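Long-range contacts in vibralactone Cyclase (Boreostereum vibrans, PDB 6KD0), which catalyses the cyclization that forms the fused bicyclic beta-lactone of vibralactone, using an alpha/beta hydrolase fold: residues E67-P72 with V80-P85; L97-H102 with V130-R135; D148-L153 with L184-W189; W155-A160 with P194-T199. All blocks are in the same frame, centred on the assembly; numbering follows the deposited sequence.

Interaction 1: E67-P72 with V80-P85; sequences EDYYIP and VRTYIP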
loop_
_atom_site.group_PDB
_atom_site.type_symbol
_atom_site.label_atom_id
_atom_site.label_comp_id
_atom_site.label_asym_id
_atom_site.label_seq_id
_atom_site.Cartn_x
_atom_site.Cartn_y
_atom_site.Cartn_z
ATOM N N GLU A 67 -7.787 -19.271 1.992
ATOM C CA GLU A 67 -8.902 -19.386 2.920
ATOM C C GLU A 67 -9.615 -18.045 2.999
ATOM O O GLU A 67 -8.986 -17.022 3.278
ATOM C CB GLU A 67 -8.417 -19.838 4.301
ATOM C CG GLU A 67 -9.536 -20.100 5.281
ATOM C CD GLU A 67 -9.869 -21.577 5.422
ATOM O OE1 GLU A 67 -9.053 -22.333 6.002
ATOM O OE2 GLU A 67 -10.957 -21.980 4.958
ATOM N N ASP A 68 -10.915 -18.039 2.737
ATOM C CA ASP A 68 -11.698 -16.815 2.796
ATOM C C ASP A 68 -12.494 -16.771 4.085
ATOM O O ASP A 68 -13.026 -17.787 4.539
ATOM C CB ASP A 68 -12.637 -16.701 1.598
ATOM C CG ASP A 68 -11.897 -16.387 0.314
ATOM O OD1 ASP A 68 -11.301 -15.296 0.215
ATOM O OD2 ASP A 68 -11.880 -17.254 -0.586
ATOM N N TYR A 69 -12.575 -15.581 4.666
ATOM C CA TYR A 69 -13.277 -15.337 5.906
ATOM C C TYR A 69 -14.210 -14.152 5.723
ATOM O O TYR A 69 -14.036 -13.319 4.827
ATOM C CB TYR A 69 -12.309 -15.043 7.052
ATOM C CG TYR A 69 -11.414 -16.186 7.433
ATOM C CD1 TYR A 69 -10.199 -16.370 6.801
ATOM C CD2 TYR A 69 -11.780 -17.072 8.433
ATOM C CE1 TYR A 69 -9.355 -17.400 7.160
ATOM C CE2 TYR A 69 -10.952 -18.122 8.801
ATOM C CZ TYR A 69 -9.740 -18.283 8.154
ATOM O OH TYR A 69 -8.893 -19.305 8.492
ATOM N N TYR A 70 -15.158 -14.059 6.645
ATOM C CA TYR A 70 -16.117 -12.967 6.725
ATOM C C TYR A 70 -16.113 -12.518 8.180
ATOM O O TYR A 70 -16.571 -13.266 9.046
ATOM C CB TYR A 70 -17.486 -13.474 6.293
ATOM C CG TYR A 70 -18.393 -12.474 5.660
ATOM C CD1 TYR A 70 -17.962 -11.674 4.611
ATOM C CD2 TYR A 70 -19.718 -12.371 6.077
ATOM C CE1 TYR A 70 -18.819 -10.759 4.020
ATOM C CE2 TYR A 70 -20.586 -11.477 5.492
ATOM C CZ TYR A 70 -20.133 -10.665 4.470
ATOM O OH TYR A 70 -20.998 -9.765 3.896
ATOM N N ILE A 71 -15.549 -11.343 8.471
ATOM C CA ILE A 71 -15.309 -10.942 9.864
ATOM C C ILE A 71 -16.158 -9.730 10.243
ATOM O O ILE A 71 -16.492 -8.921 9.374
ATOM C CB ILE A 71 -13.814 -10.677 10.126
ATOM C CG1 ILE A 71 -13.346 -9.382 9.453
ATOM C CG2 ILE A 71 -12.968 -11.864 9.672
ATOM C CD1 ILE A 71 -11.970 -8.936 9.903
ATOM N N PRO A 72 -16.547 -9.558 11.509
ATOM C CA PRO A 72 -17.387 -8.404 11.851
ATOM C C PRO A 72 -16.558 -7.129 11.906
ATOM O O PRO A 72 -15.427 -7.126 12.404
ATOM C CB PRO A 72 -17.939 -8.770 13.231
ATOM C CG PRO A 72 -16.871 -9.604 13.833
ATOM C CD PRO A 72 -16.268 -10.392 12.690
ATOM N N VAL A 80 -12.202 -11.202 4.073
ATOM C CA VAL A 80 -10.771 -11.304 4.300
ATOM C C VAL A 80 -10.290 -12.543 3.557
ATOM O O VAL A 80 -10.929 -13.595 3.630
ATOM C CB VAL A 80 -10.465 -11.433 5.812
ATOM C CG1 VAL A 80 -9.020 -11.763 6.032
ATOM C CG2 VAL A 80 -10.860 -10.161 6.560
ATOM N N ARG A 81 -9.185 -12.435 2.832
ATOM C CA ARG A 81 -8.587 -13.609 2.214
ATOM C C ARG A 81 -7.197 -13.835 2.788
ATOM O O ARG A 81 -6.412 -12.889 2.935
ATOM C CB ARG A 81 -8.520 -13.463 0.694
ATOM C CG ARG A 81 -7.674 -14.545 0.010
ATOM C CD ARG A 81 -7.945 -14.586 -1.501
ATOM N NE ARG A 81 -9.199 -15.263 -1.799
ATOM C CZ ARG A 81 -9.559 -15.701 -3.000
ATOM N NH1 ARG A 81 -8.759 -15.536 -4.044
ATOM N NH2 ARG A 81 -10.725 -16.309 -3.150
ATOM N N THR A 82 -6.884 -15.099 3.088
ATOM C CA THR A 82 -5.582 -15.499 3.590
ATOM C C THR A 82 -4.930 -16.441 2.586
ATOM O O THR A 82 -5.607 -17.254 1.934
ATOM C CB THR A 82 -5.677 -16.166 4.978
ATOM O OG1 THR A 82 -6.411 -17.397 4.882
ATOM C CG2 THR A 82 -6.382 -15.247 5.967
ATOM N N TYR A 83 -3.613 -16.309 2.483
ATOM C CA TYR A 83 -2.754 -16.971 1.514
ATOM C C TYR A 83 -1.732 -17.731 2.344
ATOM O O TYR A 83 -0.893 -17.111 3.012
ATOM C CB TYR A 83 -2.061 -15.957 0.589
ATOM C CG TYR A 83 -2.997 -15.037 -0.170
ATOM C CD1 TYR A 83 -3.619 -13.962 0.472
ATOM C CD2 TYR A 83 -3.256 -15.230 -1.523
ATOM C CE1 TYR A 83 -4.484 -13.131 -0.209
ATOM C CE2 TYR A 83 -4.124 -14.394 -2.218
ATOM C CZ TYR A 83 -4.732 -13.345 -1.548
ATOM O OH TYR A 83 -5.605 -12.514 -2.222
ATOM N N ILE A 84 -1.804 -19.059 2.315
ATOM C CA ILE A 84 -1.141 -19.920 3.285
ATOM C C ILE A 84 -0.193 -20.835 2.523
ATOM O O ILE A 84 -0.641 -21.570 1.642
ATOM C CB ILE A 84 -2.165 -20.744 4.081
ATOM C CG1 ILE A 84 -3.209 -19.807 4.700
ATOM C CG2 ILE A 84 -1.451 -21.649 5.094
ATOM C CD1 ILE A 84 -4.544 -20.453 5.000
ATOM N N PRO A 85 1.117 -20.810 2.806
ATOM C CA PRO A 85 2.038 -21.742 2.140
ATOM C C PRO A 85 1.801 -23.166 2.604
ATOM O O PRO A 85 1.554 -23.419 3.786
ATOM C CB PRO A 85 3.430 -21.258 2.566
ATOM C CG PRO A 85 3.229 -20.363 3.728
ATOM C CD PRO A 85 1.794 -19.907 3.751
#
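This is an antiparallel strand pairing within a beta hairpin, strands 64-73 and 76-85, at the outer edge of the central sheet of the alpha/beta hydrolase fold. Glu67 with Thr82 and Tyr69 with Val80 are hydrogen-bonded pairs, and Asp68 with Arg81 is the non-hydrogen-bonded pair between them. Tyr69 N gives the shortest backbone bond, 2.8 Å to Val80 O. Glu67 O is gripped twice by one residue: Thr82 N lies 2.9 Å from it, and Thr82 OG1, turned between the backbone N and the carbonyl carbon (chi1 65°), adds a bond of 3.1 Å on a lone pair. The same hydroxyl sits at the edge of the Tyr69 ring, in its plane, while Val80 CG2 packs against Ile71 CD1 at 3.7 Å. On the face of Asp68 and Arg81, those two side chains run alongside each other. The guanidinium binds side-on: Arg81 NE meets Asp68 OD1 at 2.9 Å and Arg81 NH2 meets Asp68 OD2 at 3.0 Å, each on a syn lone pair, with the two planes 38° apart. His79 also bonds Asp68 OD1, and Asp115 takes Arg81 NH1 in a second salt bridge. Held between two aspartates, Arg81 probably keeps its charge, and its rotation is fixed by bonds from both carboxylates.

Interaction 2: L97-H102 with V130-R135; sequences LLYWVH and VSIDYR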
loop_
_atom_site.group_PDB
_atom_site.type_symbol
_atom_site.label_atom_id
_atom_site.label_comp_id
_atom_site.label_asym_id
_atom_site.label_seq_id
_atom_site.Cartn_x
_atom_site.Cartn_y
_atom_site.Cartn_z
ATOM N N LEU A 97 3.568 -13.374 9.425
ATOM C CA LEU A 97 2.266 -12.822 9.052
ATOM C C LEU A 97 2.471 -11.542 8.250
ATOM O O LEU A 97 3.097 -10.602 8.745
ATOM C CB LEU A 97 1.448 -12.514 10.312
ATOM C CG LEU A 97 -0.074 -12.666 10.328
ATOM C CD1 LEU A 97 -0.736 -11.703 11.318
ATOM C CD2 LEU A 97 -0.679 -12.547 8.966
ATOM N N LEU A 98 1.945 -11.501 7.029
ATOM C CA LEU A 98 1.952 -10.303 6.197
ATOM C C LEU A 98 0.519 -9.815 6.010
ATOM O O LEU A 98 -0.328 -10.561 5.512
ATOM C CB LEU A 98 2.580 -10.588 4.832
ATOM C CG LEU A 98 2.471 -9.452 3.808
ATOM C CD1 LEU A 98 3.365 -8.270 4.186
ATOM C CD2 LEU A 98 2.800 -9.958 2.405
ATOM N N TYR A 99 0.248 -8.567 6.380
ATOM C CA TYR A 99 -1.094 -7.992 6.263
ATOM C C TYR A 99 -1.037 -6.915 5.184
ATOM O O TYR A 99 -0.346 -5.909 5.358
ATOM C CB TYR A 99 -1.545 -7.421 7.605
ATOM C CG TYR A 99 -2.950 -6.885 7.626
ATOM C CD1 TYR A 99 -4.020 -7.749 7.845
ATOM C CD2 TYR A 99 -3.206 -5.524 7.486
ATOM C CE1 TYR A 99 -5.314 -7.296 7.887
ATOM C CE2 TYR A 99 -4.518 -5.050 7.521
ATOM C CZ TYR A 99 -5.563 -5.954 7.736
ATOM O OH TYR A 99 -6.866 -5.526 7.802
ATOM N N TRP A 100 -1.753 -7.130 4.082
ATOM C CA TRP A 100 -1.613 -6.336 2.866
ATOM C C TRP A 100 -2.864 -5.498 2.635
ATOM O O TRP A 100 -3.988 -6.020 2.700
ATOM C CB TRP A 100 -1.342 -7.249 1.658
ATOM C CG TRP A 100 -1.392 -6.496 0.383
ATOM C CD1 TRP A 100 -2.508 -6.240 -0.377
ATOM C CD2 TRP A 100 -0.304 -5.817 -0.256
ATOM N NE1 TRP A 100 -2.166 -5.469 -1.463
ATOM C CE2 TRP A 100 -0.821 -5.202 -1.417
ATOM C CE3 TRP A 100 1.064 -5.693 0.022
ATOM C CZ2 TRP A 100 -0.021 -4.467 -2.294
ATOM C CZ3 TRP A 100 1.856 -4.952 -0.851
ATOM C CH2 TRP A 100 1.305 -4.349 -1.992
ATOM N N VAL A 101 -2.673 -4.203 2.358
ATOM C CA VAL A 101 -3.775 -3.264 2.139
ATOM C C VAL A 101 -3.715 -2.746 0.704
ATOM O O VAL A 101 -2.808 -1.975 0.336
ATOM C CB VAL A 101 -3.742 -2.099 3.131
ATOM C CG1 VAL A 101 -5.092 -1.356 3.105
ATOM C CG2 VAL A 101 -3.413 -2.615 4.514
ATOM N N HIS A 102 -4.746 -3.085 -0.075
ATOM C CA HIS A 102 -4.774 -2.797 -1.505
ATOM C C HIS A 102 -4.998 -1.309 -1.797
ATOM O O HIS A 102 -5.438 -0.525 -0.947
ATOM C CB HIS A 102 -5.867 -3.644 -2.186
ATOM C CG HIS A 102 -7.257 -3.171 -1.898
ATOM N ND1 HIS A 102 -7.796 -2.045 -2.482
ATOM C CD2 HIS A 102 -8.224 -3.679 -1.096
ATOM C CE1 HIS A 102 -9.027 -1.862 -2.030
ATOM N NE2 HIS A 102 -9.311 -2.843 -1.191
ATOM N N VAL A 130 -2.472 -11.759 4.230
ATOM C CA VAL A 130 -3.865 -11.422 4.493
ATOM C C VAL A 130 -4.204 -10.189 3.670
ATOM O O VAL A 130 -3.422 -9.233 3.640
ATOM C CB VAL A 130 -4.098 -11.143 5.993
ATOM C CG1 VAL A 130 -5.569 -10.893 6.263
ATOM C CG2 VAL A 130 -3.557 -12.280 6.832
ATOM N N SER A 131 -5.350 -10.219 2.995
ATOM C CA SER A 131 -5.846 -9.116 2.177
ATOM C C SER A 131 -7.301 -8.859 2.552
ATOM O O SER A 131 -8.066 -9.809 2.728
ATOM C CB SER A 131 -5.739 -9.464 0.698
ATOM O OG SER A 131 -5.974 -8.316 -0.107
ATOM N N ILE A 132 -7.704 -7.594 2.674
ATOM C CA ILE A 132 -9.038 -7.304 3.200
ATOM C C ILE A 132 -9.795 -6.323 2.308
ATOM O O ILE A 132 -9.215 -5.423 1.686
ATOM C CB ILE A 132 -8.991 -6.801 4.666
ATOM C CG1 ILE A 132 -8.712 -5.289 4.760
ATOM C CG2 ILE A 132 -8.029 -7.657 5.485
ATOM C CD1 ILE A 132 -7.293 -4.874 4.331
ATOM N N ASP A 133 -11.118 -6.515 2.255
ATOM C CA ASP A 133 -12.013 -5.694 1.442
ATOM C C ASP A 133 -12.595 -4.565 2.295
ATOM O O ASP A 133 -13.776 -4.557 2.658
ATOM C CB ASP A 133 -13.118 -6.560 0.841
ATOM C CG ASP A 133 -12.593 -7.542 -0.201
ATOM O OD1 ASP A 133 -11.429 -7.386 -0.631
ATOM O OD2 ASP A 133 -13.347 -8.465 -0.584
ATOM N N TYR A 134 -11.731 -3.602 2.631
ATOM C CA TYR A 134 -12.171 -2.460 3.421
ATOM C C TYR A 134 -13.194 -1.639 2.642
ATOM O O TYR A 134 -13.202 -1.612 1.406
ATOM C CB TYR A 134 -10.968 -1.602 3.842
ATOM C CG TYR A 134 -10.134 -0.991 2.724
ATOM C CD1 TYR A 134 -10.518 0.197 2.097
ATOM C CD2 TYR A 134 -8.935 -1.590 2.325
ATOM C CE1 TYR A 134 -9.736 0.763 1.071
ATOM C CE2 TYR A 134 -8.138 -1.031 1.319
ATOM C CZ TYR A 134 -8.548 0.145 0.698
ATOM O OH TYR A 134 -7.774 0.687 -0.293
ATOM N N ARG A 135 -14.079 -0.960 3.370
ATOM C CA ARG A 135 -15.159 -0.239 2.704
ATOM C C ARG A 135 -14.625 0.942 1.894
ATOM O O ARG A 135 -13.663 1.611 2.292
ATOM C CB ARG A 135 -16.199 0.212 3.731
ATOM C CG ARG A 135 -17.289 -0.834 3.926
ATOM C CD ARG A 135 -18.232 -0.459 5.060
ATOM N NE ARG A 135 -17.607 -0.653 6.362
ATOM C CZ ARG A 135 -18.204 -0.430 7.531
ATOM N NH1 ARG A 135 -19.465 0.006 7.579
ATOM N NH2 ARG A 135 -17.542 -0.639 8.660
HETATM O O HOH W 1 -6.094 -5.680 0.808
HETATM O O HOH W 2 -12.034 -3.039 -0.469
#
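Segments of the parallel strands 97-101 and 128-132 run at 25° to each other, joined by Val130 N to Leu98 O at 2.8 Å and by the straighter bond from Trp100 N to Val130 O at 2.7 Å. Where the strands part, a water held among buried residues bridges them, donating to Trp100 O and accepting from His102 N, Ser131 OG and Ile132 N. Tyr99, its CG anti to the backbone N, crosses Val130 obliquely and Ile132 at about a right angle; its CE1 is 3.6 Å from Ile132 CG2. On the same face Leu97 CD2 meets Val130 CG2. The two strands belong to a beta-alpha-beta unit through helix 115-125, in the central sheet of the alpha/beta hydrolase fold. Beyond their C-terminal ends, where such folds carry the active site, His102 and Tyr134 both have CG in the crowded position between N and carbonyl carbon; the side chains reach toward each other and their rings overlap as an offset stack, centroids 4.3 Å apart and planes at 9°, with Tyr134 CE2 over one imidazole face. Tyr134 OH donates to His102 O at 2.7 Å from above the carbonyl plane, fixing the phenol's position over the imidazole. A second water joins His102 NE2 to Tyr134 O, and Val101 CG1 packs on Tyr134 CE2 at 3.5 Å.

Interaction 3: D148-L153 with L184-W189; sequences DVYAGL and LIAAHW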
loop_
_atom_site.group_PDB
_atom_site.type_symbol
_atom_site.label_atom_id
_atom_site.label_comp_id
_atom_site.label_asym_id
_atom_site.label_seq_id
_atom_site.Cartn_x
_atom_site.Cartn_y
_atom_site.Cartn_z
ATOM N N ASP A 148 -11.951 -0.241 9.158
ATOM C CA ASP A 148 -12.019 -1.615 8.648
ATOM C C ASP A 148 -10.633 -2.237 8.552
ATOM O O ASP A 148 -10.439 -3.400 8.921
ATOM C CB ASP A 148 -12.677 -1.666 7.269
ATOM C CG ASP A 148 -14.188 -1.397 7.308
ATOM O OD1 ASP A 148 -14.780 -1.255 8.403
ATOM O OD2 ASP A 148 -14.779 -1.330 6.209
ATOM N N VAL A 149 -9.665 -1.485 8.031
ATOM C CA VAL A 149 -8.298 -1.998 7.935
ATOM C C VAL A 149 -7.785 -2.370 9.318
ATOM O O VAL A 149 -7.147 -3.421 9.515
ATOM C CB VAL A 149 -7.398 -0.956 7.247
ATOM C CG1 VAL A 149 -5.919 -1.337 7.367
ATOM C CG2 VAL A 149 -7.805 -0.800 5.756
ATOM N N TYR A 150 -8.100 -1.543 10.313
ATOM C CA TYR A 150 -7.623 -1.810 11.665
ATOM C C TYR A 150 -8.317 -3.023 12.267
ATOM O O TYR A 150 -7.680 -3.844 12.933
ATOM C CB TYR A 150 -7.847 -0.585 12.543
ATOM C CG TYR A 150 -7.073 -0.638 13.835
ATOM C CD1 TYR A 150 -5.684 -0.571 13.831
ATOM C CD2 TYR A 150 -7.723 -0.720 15.052
ATOM C CE1 TYR A 150 -4.975 -0.602 15.013
ATOM C CE2 TYR A 150 -7.012 -0.753 16.241
ATOM C CZ TYR A 150 -5.653 -0.696 16.211
ATOM O OH TYR A 150 -4.954 -0.710 17.398
ATOM N N ALA A 151 -9.634 -3.128 12.087
ATOM C CA ALA A 151 -10.345 -4.310 12.575
ATOM C C ALA A 151 -9.773 -5.589 11.961
ATOM O O ALA A 151 -9.618 -6.609 12.647
ATOM C CB ALA A 151 -11.831 -4.177 12.269
ATOM N N GLY A 152 -9.450 -5.542 10.670
ATOM C CA GLY A 152 -8.842 -6.685 10.020
ATOM C C GLY A 152 -7.480 -7.008 10.589
ATOM O O GLY A 152 -7.113 -8.181 10.712
ATOM N N LEU A 153 -6.709 -5.966 10.945
ATOM C CA LEU A 153 -5.381 -6.172 11.526
ATOM C C LEU A 153 -5.502 -6.846 12.886
ATOM O O LEU A 153 -4.743 -7.774 13.202
ATOM C CB LEU A 153 -4.652 -4.831 11.649
ATOM C CG LEU A 153 -3.192 -4.862 12.124
ATOM C CD1 LEU A 153 -2.323 -5.598 11.107
ATOM C CD2 LEU A 153 -2.639 -3.454 12.388
ATOM N N LEU A 184 -0.544 3.281 7.167
ATOM C CA LEU A 184 0.194 4.243 7.991
ATOM C C LEU A 184 -0.631 4.632 9.205
ATOM O O LEU A 184 -0.125 4.671 10.352
ATOM C CB LEU A 184 0.546 5.490 7.165
ATOM C CG LEU A 184 1.558 5.325 6.017
ATOM C CD1 LEU A 184 1.794 6.645 5.288
ATOM C CD2 LEU A 184 2.880 4.726 6.518
ATOM N N ILE A 185 -1.924 4.891 8.967
ATOM C CA ILE A 185 -2.838 5.142 10.076
ATOM C C ILE A 185 -2.847 3.953 11.035
ATOM O O ILE A 185 -2.668 4.112 12.252
ATOM C CB ILE A 185 -4.248 5.474 9.550
ATOM C CG1 ILE A 185 -4.188 6.763 8.733
ATOM C CG2 ILE A 185 -5.220 5.586 10.721
ATOM C CD1 ILE A 185 -5.348 6.997 7.817
ATOM N N ALA A 186 -3.017 2.741 10.492
ATOM C CA ALA A 186 -3.134 1.555 11.336
ATOM C C ALA A 186 -1.886 1.344 12.177
ATOM O O ALA A 186 -1.976 0.903 13.323
ATOM C CB ALA A 186 -3.422 0.316 10.486
ATOM N N ALA A 187 -0.711 1.625 11.620
ATOM C CA ALA A 187 0.529 1.403 12.366
ATOM C C ALA A 187 0.646 2.351 13.560
ATOM O O ALA A 187 1.094 1.942 14.650
ATOM C CB ALA A 187 1.725 1.554 11.427
ATOM N N HIS A 188 0.222 3.613 13.396
ATOM C CA HIS A 188 0.207 4.497 14.572
ATOM C C HIS A 188 -0.772 3.994 15.631
ATOM O O HIS A 188 -0.436 3.899 16.833
ATOM C CB HIS A 188 -0.157 5.920 14.179
ATOM C CG HIS A 188 0.920 6.628 13.432
ATOM N ND1 HIS A 188 1.184 6.375 12.103
ATOM C CD2 HIS A 188 1.801 7.582 13.819
ATOM C CE1 HIS A 188 2.171 7.153 11.699
ATOM N NE2 HIS A 188 2.567 7.892 12.723
ATOM N N TRP A 189 -2.003 3.691 15.198
ATOM C CA TRP A 189 -3.011 3.169 16.118
ATOM C C TRP A 189 -2.505 1.941 16.869
ATOM O O TRP A 189 -2.688 1.822 18.085
ATOM C CB TRP A 189 -4.287 2.838 15.357
ATOM C CG TRP A 189 -5.058 4.032 14.925
ATOM C CD1 TRP A 189 -4.876 5.324 15.327
ATOM C CD2 TRP A 189 -6.163 4.038 14.025
ATOM N NE1 TRP A 189 -5.793 6.140 14.714
ATOM C CE2 TRP A 189 -6.605 5.370 13.919
ATOM C CE3 TRP A 189 -6.824 3.042 13.300
ATOM C CZ2 TRP A 189 -7.694 5.733 13.126
ATOM C CZ3 TRP A 189 -7.897 3.404 12.500
ATOM C CH2 TRP A 189 -8.319 4.741 12.416
#
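Tyr150 turns one ring face to the edge of the Trp189 indole, a T-shaped pair with the six-membered ring's centroid 5.4 Å from the phenol's and the planes at 85°. Trp189 CE3 comes over that face, 3.7 Å from Tyr150 CG, while Trp189 CB lies closer to the phenol's outer half, 3.5 Å from Tyr150 CE1. With its CG anti to the backbone N (chi1 -165°), the tyrosine leans across the gap between helices 144-158 and 178-192, whose segments cross at -54° with axes 9.5 Å apart. Ala186 lies at the crossing: its CB meets Tyr150 CD1 at 4.1 Å and is also touched by Val149 CG1 and Leu153 CD2. Both helices flank the central sheet, and Ala186 and Leu153 also reach strand 171-176. One face of the indole is covered near its rim by Ile185 CG2 of the same helix. Since no hydrogen bond links them, the two segments meet mainly through apolar and aromatic surfaces, and the polar end of Tyr150 is satisfied beyond them by Asp193.

Interaction 4: W155-A160 with P194-T199; sequences WAAANA and PFFANT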
loop_
_atom_site.group_PDB
_atom_site.type_symbol
_atom_site.label_atom_id
_atom_site.label_comp_id
_atom_site.label_asym_id
_atom_site.label_seq_id
_atom_site.Cartn_x
_atom_site.Cartn_y
_atom_site.Cartn_z
ATOM N N TRP A 155 -8.064 -8.737 13.844
ATOM C CA TRP A 155 -8.533 -10.093 13.599
ATOM C C TRP A 155 -7.373 -10.997 13.206
ATOM O O TRP A 155 -7.237 -12.108 13.730
ATOM C CB TRP A 155 -9.607 -10.095 12.509
ATOM C CG TRP A 155 -10.124 -11.464 12.234
ATOM C CD1 TRP A 155 -11.170 -12.082 12.856
ATOM C CD2 TRP A 155 -9.594 -12.414 11.296
ATOM N NE1 TRP A 155 -11.332 -13.353 12.359
ATOM C CE2 TRP A 155 -10.378 -13.581 11.399
ATOM C CE3 TRP A 155 -8.538 -12.390 10.382
ATOM C CZ2 TRP A 155 -10.142 -14.710 10.615
ATOM C CZ3 TRP A 155 -8.304 -13.522 9.600
ATOM C CH2 TRP A 155 -9.098 -14.659 9.724
ATOM N N ALA A 156 -6.525 -10.527 12.289
ATOM C CA ALA A 156 -5.417 -11.340 11.800
ATOM C C ALA A 156 -4.423 -11.639 12.910
ATOM O O ALA A 156 -3.911 -12.760 13.002
ATOM C CB ALA A 156 -4.717 -10.643 10.632
ATOM N N ALA A 157 -4.128 -10.642 13.761
ATOM C CA ALA A 157 -3.245 -10.877 14.900
ATOM C C ALA A 157 -3.843 -11.913 15.849
ATOM O O ALA A 157 -3.163 -12.857 16.267
ATOM C CB ALA A 157 -2.961 -9.564 15.637
ATOM N N ALA A 158 -5.124 -11.783 16.170
ATOM C CA ALA A 158 -5.677 -12.640 17.217
ATOM C C ALA A 158 -5.985 -14.050 16.716
ATOM O O ALA A 158 -5.969 -15.008 17.500
ATOM C CB ALA A 158 -6.933 -11.999 17.800
ATOM N N ASN A 159 -6.282 -14.194 15.431
ATOM C CA ASN A 159 -6.719 -15.453 14.860
ATOM C C ASN A 159 -5.657 -16.062 13.971
ATOM O O ASN A 159 -5.961 -16.963 13.191
ATOM C CB ASN A 159 -8.015 -15.248 14.081
ATOM C CG ASN A 159 -9.168 -14.851 14.986
ATOM O OD1 ASN A 159 -9.790 -15.707 15.620
ATOM N ND2 ASN A 159 -9.444 -13.549 15.073
ATOM N N ALA A 160 -4.414 -15.588 14.083
ATOM C CA ALA A 160 -3.343 -16.047 13.199
ATOM C C ALA A 160 -3.252 -17.564 13.151
ATOM O O ALA A 160 -3.139 -18.151 12.068
ATOM C CB ALA A 160 -2.005 -15.464 13.643
ATOM N N PRO A 194 -2.854 -1.188 23.522
ATOM C CA PRO A 194 -2.325 -2.332 24.278
ATOM C C PRO A 194 -2.773 -3.677 23.730
ATOM O O PRO A 194 -2.131 -4.688 24.041
ATOM C CB PRO A 194 -2.837 -2.098 25.711
ATOM C CG PRO A 194 -3.870 -1.074 25.630
ATOM C CD PRO A 194 -3.686 -0.297 24.352
ATOM N N PHE A 195 -3.815 -3.719 22.887
ATOM C CA PHE A 195 -4.211 -4.971 22.236
ATOM C C PHE A 195 -3.037 -5.646 21.539
ATOM O O PHE A 195 -2.974 -6.878 21.466
ATOM C CB PHE A 195 -5.315 -4.717 21.210
ATOM C CG PHE A 195 -5.703 -5.941 20.427
ATOM C CD1 PHE A 195 -6.646 -6.823 20.929
ATOM C CD2 PHE A 195 -5.113 -6.219 19.196
ATOM C CE1 PHE A 195 -7.008 -7.955 20.214
ATOM C CE2 PHE A 195 -5.464 -7.344 18.479
ATOM C CZ PHE A 195 -6.420 -8.216 18.989
ATOM N N PHE A 196 -2.122 -4.855 20.992
ATOM C CA PHE A 196 -1.017 -5.362 20.190
ATOM C C PHE A 196 0.255 -5.565 20.998
ATOM O O PHE A 196 1.285 -5.911 20.409
ATOM C CB PHE A 196 -0.727 -4.405 19.020
ATOM C CG PHE A 196 -1.732 -4.500 17.895
ATOM C CD1 PHE A 196 -1.651 -5.518 16.963
ATOM C CD2 PHE A 196 -2.771 -3.592 17.800
ATOM C CE1 PHE A 196 -2.579 -5.614 15.946
ATOM C CE2 PHE A 196 -3.703 -3.678 16.785
ATOM C CZ PHE A 196 -3.613 -4.689 15.859
ATOM N N ALA A 197 0.207 -5.347 22.321
ATOM C CA ALA A 197 1.415 -5.391 23.145
ATOM C C ALA A 197 2.189 -6.689 22.940
ATOM O O ALA A 197 3.419 -6.678 22.821
ATOM C CB ALA A 197 1.059 -5.221 24.622
ATOM N N ASN A 198 1.483 -7.817 22.891
ATOM C CA ASN A 198 2.126 -9.118 22.773
ATOM C C ASN A 198 2.371 -9.560 21.336
ATOM O O ASN A 198 3.127 -10.509 21.125
ATOM C CB ASN A 198 1.285 -10.191 23.465
ATOM C CG ASN A 198 1.188 -9.963 24.953
ATOM O OD1 ASN A 198 2.008 -9.237 25.537
ATOM N ND2 ASN A 198 0.173 -10.556 25.579
ATOM N N THR A 199 1.710 -8.943 20.359
ATOM C CA THR A 199 1.902 -9.253 18.940
ATOM C C THR A 199 2.097 -7.951 18.166
ATOM O O THR A 199 1.285 -7.596 17.309
ATOM C CB THR A 199 0.719 -10.055 18.388
ATOM O OG1 THR A 199 -0.472 -9.248 18.425
ATOM C CG2 THR A 199 0.495 -11.333 19.205
#
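Apolar packing carries most of this contact, through two alanines at the end of helix 144-158. Ala157 CB points into the turn of 194-199 and touches Phe196 CE1 at 4.0 Å, with Phe195 CE2 more distant. Ala158 CB meets Phe195 CZ at 4.0 Å, near the plane of that ring and at its edge. The phenylalanines take different first torsions, Phe195 with CG anti to the backbone N (chi1 176°) and Phe196 with CG anti to the carbonyl carbon (chi1 -76°), so Phe195 CD2 sits over the centre of the Phe196 ring. In the alpha/beta hydrolase fold this joins the helix after strand 128-132 to the connection from helix 178-192 to strand 203-207; Phe171 of strand 171-176 touches both Ala157 and Phe196. A van der Waals contact brings Ala157 CB to the hydroxyl Thr199 OG1 at 3.8 Å. No hydrogen bond crosses between the segments. Within 155-160, Asn159 doubles the grip on Trp155 O: its N binds at 2.9 Å and its ND2 at 3.0 Å on a lone pair, with ND2 above one face of the Trp155 indole, toward its rim. Outside the segments, Lys154 makes a cation-pi contact with Phe195.

Overall arrangement
Interactions 1 and 2 belong to one sheet, with centres 9 Å apart: Arg81 N lies 2.9 Å from Ser131 O, a probable hydrogen bond across neighbouring strands. Helix 144-158 lies against this sheet and serves both interactions 3 and 4, whose centres are 12 Å apart; Phe196 touches Tyr150 and Leu153. From interaction 2, Arg135 NH2 reaches Asp148 OD1 of interaction 3 in a salt bridge of 2.8 Å, while Trp155 of interaction 4 packs on Tyr69, Ile71 and Val80 of the hairpin. The likely catalytic triad, Ser177, His311 and Asp281, borders interaction 2: Val101 touches the presumed nucleophile elbow, and Tyr134 lies near the triad without touching it.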